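Local coordinates for trichothecene 15-O-acetyltransferase TRI3 (Fusarium sporotrichioides, PDB 3FOT), which transfers an acetyl group to the 15-hydroxyl of trichothecene intermediates during the biosynthesis of mycotoxins such as T-2 toxin, at residues A[297-302]-A[385-390]. Residues are numbered along the deposited sequence; the frame is centred on the assembly and turned at random.
Sequences KTRLGP and ALESAC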
loop_
_atom_site.group_PDB
_atom_site.type_symbol
_atom_site.label_atom_id
_atom_site.label_comp_id
_atom_site.label_asym_id
_atom_site.label_seq_id
_atom_site.Cartn_x
_atom_site.Cartn_y
_atom_site.Cartn_z
ATOM N N LYS A 297 -11.808 -18.310 13.251
ATOM C CA LYS A 297 -12.424 -17.997 14.535
ATOM C C LYS A 297 -12.665 -19.267 15.358
ATOM O O LYS A 297 -12.395 -19.296 16.570
ATOM C CB LYS A 297 -13.733 -17.246 14.311
ATOM C CG LYS A 297 -14.474 -16.903 15.595
ATOM C CD LYS A 297 -15.608 -15.898 15.329
ATOM C CE LYS A 297 -16.848 -16.587 14.767
ATOM N N THR A 298 -13.151 -20.307 14.689
ATOM C CA THR A 298 -13.546 -21.562 15.334
ATOM C C THR A 298 -12.315 -22.362 15.733
ATOM O O THR A 298 -12.218 -22.835 16.868
ATOM C CB THR A 298 -14.438 -22.381 14.395
ATOM O OG1 THR A 298 -15.680 -21.676 14.177
ATOM C CG2 THR A 298 -14.714 -23.788 14.938
ATOM N N ARG A 299 -11.376 -22.517 14.801
ATOM C CA ARG A 299 -10.232 -23.395 15.051
ATOM C C ARG A 299 -9.241 -22.718 15.975
ATOM O O ARG A 299 -8.627 -23.384 16.818
ATOM C CB ARG A 299 -9.533 -23.833 13.762
ATOM C CG ARG A 299 -10.363 -24.667 12.809
ATOM C CD ARG A 299 -9.462 -25.207 11.695
ATOM N NE ARG A 299 -10.156 -25.888 10.608
ATOM C CZ ARG A 299 -10.694 -27.103 10.684
ATOM N NH1 ARG A 299 -10.662 -27.797 11.828
ATOM N NH2 ARG A 299 -11.300 -27.612 9.620
ATOM N N LEU A 300 -9.118 -21.404 15.854
ATOM C CA LEU A 300 -8.003 -20.692 16.482
ATOM C C LEU A 300 -8.440 -19.659 17.499
ATOM O O LEU A 300 -7.766 -19.458 18.512
ATOM C CB LEU A 300 -7.104 -20.058 15.423
ATOM C CG LEU A 300 -6.310 -21.018 14.528
ATOM C CD1 LEU A 300 -5.642 -20.262 13.397
ATOM C CD2 LEU A 300 -5.267 -21.777 15.340
ATOM N N GLY A 301 -9.552 -18.990 17.216
ATOM C CA GLY A 301 -10.176 -18.106 18.196
ATOM C C GLY A 301 -9.763 -16.652 18.116
ATOM O O GLY A 301 -9.158 -16.217 17.130
ATOM N N PRO A 302 -10.073 -15.890 19.179
ATOM C CA PRO A 302 -9.795 -14.453 19.240
ATOM C C PRO A 302 -8.313 -14.135 19.064
ATOM O O PRO A 302 -7.439 -14.858 19.567
ATOM C CB PRO A 302 -10.265 -14.063 20.656
ATOM C CG PRO A 302 -11.245 -15.119 21.031
ATOM C CD PRO A 302 -10.703 -16.378 20.421
ATOM N N ALA A 385 -1.000 -28.522 10.614
ATOM C CA ALA A 385 0.191 -27.806 10.161
ATOM C C ALA A 385 -0.114 -26.299 10.064
ATOM O O ALA A 385 0.660 -25.457 10.557
ATOM C CB ALA A 385 0.665 -28.362 8.811
ATOM N N LEU A 386 -1.242 -25.955 9.440
ATOM C CA LEU A 386 -1.638 -24.543 9.354
ATOM C C LEU A 386 -1.839 -23.928 10.729
ATOM O O LEU A 386 -1.391 -22.804 10.964
ATOM C CB LEU A 386 -2.902 -24.387 8.495
ATOM C CG LEU A 386 -2.667 -24.626 7.012
ATOM C CD1 LEU A 386 -4.004 -24.995 6.359
ATOM C CD2 LEU A 386 -2.045 -23.370 6.337
ATOM N N GLU A 387 -2.505 -24.657 11.628
ATOM C CA GLU A 387 -2.722 -24.179 13.000
ATOM C C GLU A 387 -1.390 -23.922 13.713
ATOM O O GLU A 387 -1.217 -22.889 14.366
ATOM C CB GLU A 387 -3.589 -25.159 13.800
ATOM C CG GLU A 387 -5.050 -25.149 13.382
ATOM C CD GLU A 387 -5.959 -25.896 14.331
ATOM O OE1 GLU A 387 -7.068 -26.269 13.911
ATOM O OE2 GLU A 387 -5.589 -26.079 15.503
ATOM N N SER A 388 -0.452 -24.853 13.580
ATOM C CA SER A 388 0.881 -24.724 14.218
ATOM C C SER A 388 1.570 -23.458 13.727
ATOM O O SER A 388 2.092 -22.648 14.512
ATOM C CB SER A 388 1.741 -25.943 13.840
ATOM O OG SER A 388 3.040 -25.874 14.404
ATOM N N ALA A 389 1.589 -23.302 12.403
ATOM C CA ALA A 389 2.215 -22.141 11.792
ATOM C C ALA A 389 1.546 -20.839 12.252
ATOM O O ALA A 389 2.244 -19.898 12.632
ATOM C CB ALA A 389 2.209 -22.260 10.306
ATOM N N CYS A 390 0.209 -20.796 12.246
ATOM C CA CYS A 390 -0.523 -19.609 12.752
ATOM C C CYS A 390 -0.149 -19.250 14.184
ATOM O O CYS A 390 -0.002 -18.082 14.504
ATOM C CB CYS A 390 -2.031 -19.797 12.699
ATOM S SG CYS A 390 -2.724 -19.789 11.027
HETATM O O HOH W 1 -9.426 -27.686 14.385
HETATM O O HOH W 2 -7.828 -25.958 16.736
#
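At the C-terminal end of helix 286-299 in this BAHD-superfamily acyltransferase, Arg299 and Leu300 meet Glu387 and Cys390 on the flank of helix 379-401, away from the 15-deacetylcalonectrin-binding site. Gly301, with a positive phi of 93°, is the first residue to leave helical backbone angles, and the two residues before it make the contact. Its polar half is water-mediated; Glu387 was modelled in two conformers, and the carboxylate contacts and water bridges given here are those of one of them. The Glu387 side chain, extended beyond CG, reaches over to helix 286-299 and crosses that of Arg299 at about a right angle, bringing OE1 to 3.4 Å from Arg299 CD, against the aliphatic part of the arginine. The charged ends stay apart, with Arg299 NH1 4.4 Å from Glu387 OE1, beyond a salt bridge, and the guanidinium and carboxylate planes are inclined by 38°. One water joins them: lying in the guanidinium plane at its edge, it accepts from Arg299 NH1 at 2.8 Å and donates to Glu387 OE1. A second water donates both to Glu387 OE2 and to the backbone O of Arg299, tying the carboxylate to the helix terminus as well. The other guanidinium nitrogens are held by the C-terminal tail, NE by the carbonyl O of Phe517 and NH2 by that of Arg518, while the Phe517 ring makes a cation-pi contact; these two hydrogen bonds and the ring contact probably fix the orientation of the guanidinium. Beside this bridge lies a small apolar patch. A chi1 of -68° sets Leu300 CG beside the backbone N, and the two methyls straddle one turn of the facing helix: CD2 packs on Glu387 CG at 3.9 Å, and CD1 rests against Cys390, 3.7 Å from CB and 3.8 Å from SG.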